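Local coordinates for DNA-binding protein reb1 (Schizosaccharomyces pombe, PDB 5EYB) that binds specific sites in ribosomal DNA and upstream of genes read by RNA polymerase II, and helps terminate RNA polymerase I transcription and replication, at a contact of chain A with DNA. Sequence-based numbering; all coordinates share one arbitrary frame.

A contact of chain A with DNA. Residues 97-99, 152, 156, 160, 163. With nucleotides of chain B.
Ser156 and Gly97 hold the two non-bridging oxygens of the DT17 phosphate. The backbone N of Gly97 donates to OP1 of DT17 at 2.9 Å, while OG of Ser156, anti to its own backbone N (chi1 172°), donates a hydrogen bond to OP2 of the same DT17 at 2.7 Å. One turn on in helix 154-164, His160 takes the neighbouring phosphate: ND1 reaches OP1 of DC16 at 2.6 Å, with the oxygen in the imidazole plane. Arg163 NH1 forms a salt bridge with DC16 OP2 (3.3 Å), weak as a hydrogen bond. A water joins DC16 OP1 to the backbone N of Phe99, and another links OP2 to His160 O. Behind the phosphates, the Phe99 ring is sandwiched between Arg152 CZ and His160 ND1, both planes nearly parallel to the ring. Arg152, bent at chi3 (-70°), ties down the 97-99 loop through NH1 to Gly97 O (2.7 Å) and NH2 to Asp98 O (3.1 Å); a long salt bridge runs from Arg152 NH1 to OP1 of DT17 (4.0 Å). An alanine here would probably leave both loop carbonyls without their donor and one face of Phe99 uncovered, letting Gly97 N drift from its phosphate. The base contact here comes from Arg163, whose guanidinium turns a face towards C5 of DC16 (CZ to C5 3.7 Å), on the major-groove side, its plane tilted well away from that of the base. The patch, in the second Myb-associated domain region, thus clamps two consecutive phosphates and probably anchors Reb1 on Ter DNA more than it reads sequence.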
loop_
_atom_site.group_PDB
_atom_site.type_symbol
_atom_site.label_atom_id
_atom_site.label_comp_id
_atom_site.label_asym_id
_atom_site.label_seq_id
_atom_site.Cartn_x
_atom_site.Cartn_y
_atom_site.Cartn_z
ATOM N N GLY A 97 10.097 -11.912 -4.123
ATOM C CA GLY A 97 9.097 -10.884 -4.338
ATOM C C GLY A 97 8.311 -11.106 -5.612
ATOM O O GLY A 97 8.131 -12.243 -6.045
ATOM N N ASP A 98 7.855 -10.011 -6.215
ATOM C CA ASP A 98 7.007 -10.070 -7.401
ATOM C C ASP A 98 7.626 -10.901 -8.518
ATOM O O ASP A 98 8.843 -10.926 -8.695
ATOM C CB ASP A 98 6.702 -8.659 -7.909
ATOM C CG ASP A 98 5.716 -7.917 -7.020
ATOM O OD1 ASP A 98 5.000 -8.581 -6.242
ATOM O OD2 ASP A 98 5.649 -6.673 -7.101
ATOM N N PHE A 99 6.767 -11.593 -9.257
ATOM C CA PHE A 99 7.194 -12.460 -10.344
ATOM C C PHE A 99 7.410 -11.677 -11.627
ATOM O O PHE A 99 6.574 -10.870 -12.019
ATOM C CB PHE A 99 6.165 -13.565 -10.573
ATOM C CG PHE A 99 6.317 -14.735 -9.647
ATOM C CD1 PHE A 99 6.167 -14.580 -8.282
ATOM C CD2 PHE A 99 6.602 -15.993 -10.146
ATOM C CE1 PHE A 99 6.307 -15.661 -7.429
ATOM C CE2 PHE A 99 6.740 -17.077 -9.299
ATOM C CZ PHE A 99 6.592 -16.909 -7.940
ATOM N N ARG A 152 14.350 -19.183 -8.102
ATOM C CA ARG A 152 13.419 -18.800 -7.055
ATOM C C ARG A 152 13.086 -19.991 -6.164
ATOM O O ARG A 152 12.995 -21.122 -6.645
ATOM C CB ARG A 152 12.147 -18.219 -7.664
ATOM C CG ARG A 152 11.182 -17.635 -6.651
ATOM C CD ARG A 152 9.883 -17.241 -7.315
ATOM N NE ARG A 152 10.033 -16.079 -8.185
ATOM C CZ ARG A 152 9.784 -14.829 -7.806
ATOM N NH1 ARG A 152 9.368 -14.581 -6.573
ATOM N NH2 ARG A 152 9.949 -13.827 -8.660
ATOM N N SER A 156 7.879 -20.270 -2.966
ATOM C CA SER A 156 7.379 -19.039 -3.562
ATOM C C SER A 156 6.539 -19.353 -4.789
ATOM O O SER A 156 5.459 -18.785 -4.988
ATOM C CB SER A 156 8.540 -18.115 -3.936
ATOM O OG SER A 156 8.090 -16.996 -4.680
ATOM N N HIS A 160 2.472 -18.866 -5.392
ATOM C CA HIS A 160 2.102 -18.084 -6.563
ATOM C C HIS A 160 1.069 -18.798 -7.423
ATOM O O HIS A 160 0.044 -18.220 -7.779
ATOM C CB HIS A 160 3.341 -17.776 -7.399
ATOM C CG HIS A 160 3.043 -17.030 -8.659
ATOM N ND1 HIS A 160 3.022 -15.653 -8.720
ATOM C CD2 HIS A 160 2.735 -17.466 -9.903
ATOM C CE1 HIS A 160 2.725 -15.274 -9.951
ATOM N NE2 HIS A 160 2.544 -16.356 -10.687
ATOM N N ARG A 163 -2.429 -18.991 -5.830
ATOM C CA ARG A 163 -3.104 -17.703 -5.853
ATOM C C ARG A 163 -3.552 -17.357 -7.271
ATOM O O ARG A 163 -4.642 -16.822 -7.470
ATOM C CB ARG A 163 -2.194 -16.606 -5.294
ATOM C CG ARG A 163 -2.907 -15.294 -5.018
ATOM C CD ARG A 163 -2.106 -14.394 -4.084
ATOM N NE ARG A 163 -2.102 -14.869 -2.700
ATOM C CZ ARG A 163 -1.103 -15.547 -2.141
ATOM N NH1 ARG A 163 -0.016 -15.835 -2.845
ATOM N NH2 ARG A 163 -1.187 -15.936 -0.875
ATOM P P DC B 16 2.338 -13.310 -5.934
ATOM O OP1 DC B 16 3.141 -13.573 -7.145
ATOM O OP2 DC B 16 1.335 -14.301 -5.482
ATOM O "O5'" DC B 16 3.332 -13.062 -4.716
ATOM C "C5'" DC B 16 4.268 -12.012 -4.773
ATOM C "C4'" DC B 16 5.043 -11.945 -3.479
ATOM O "O4'" DC B 16 4.153 -11.518 -2.414
ATOM C "C3'" DC B 16 5.639 -13.285 -3.029
ATOM O "O3'" DC B 16 6.984 -13.126 -2.635
ATOM C "C2'" DC B 16 4.769 -13.687 -1.849
ATOM C "C1'" DC B 16 4.357 -12.339 -1.292
ATOM N N1 DC B 16 3.106 -12.408 -0.516
ATOM C C2 DC B 16 3.125 -12.126 0.851
ATOM O O2 DC B 16 4.191 -11.796 1.380
ATOM N N3 DC B 16 1.970 -12.212 1.553
ATOM C C4 DC B 16 0.841 -12.573 0.938
ATOM N N4 DC B 16 -0.277 -12.644 1.670
ATOM C C5 DC B 16 0.809 -12.875 -0.451
ATOM C C6 DC B 16 1.955 -12.791 -1.130
ATOM P P DT B 17 7.833 -14.400 -2.152
ATOM O OP1 DT B 17 9.221 -14.210 -2.622
ATOM O OP2 DT B 17 7.107 -15.643 -2.505
ATOM O "O5'" DT B 17 7.822 -14.267 -0.566
ATOM C "C5'" DT B 17 8.326 -13.101 0.046
ATOM C "C4'" DT B 17 8.487 -13.312 1.537
ATOM O "O4'" DT B 17 7.178 -13.411 2.162
ATOM C "C3'" DT B 17 9.244 -14.579 1.938
ATOM O "O3'" DT B 17 10.062 -14.291 3.057
ATOM C "C2'" DT B 17 8.121 -15.550 2.299
ATOM C "C1'" DT B 17 7.096 -14.605 2.910
ATOM N N1 DT B 17 5.689 -15.102 2.841
ATOM C C2 DT B 17 4.969 -15.252 4.007
ATOM O O2 DT B 17 5.423 -15.009 5.113
ATOM N N3 DT B 17 3.689 -15.696 3.834
ATOM C C4 DT B 17 3.062 -16.001 2.638
ATOM O O4 DT B 17 1.902 -16.394 2.589
ATOM C C5 DT B 17 3.866 -15.825 1.455
ATOM C C7 DT B 17 3.289 -16.128 0.103
ATOM C C6 DT B 17 5.129 -15.385 1.610
HETATM O O HOH W 1 0.149 -15.735 -7.779
HETATM O O HOH W 2 3.954 -11.144 -8.387
#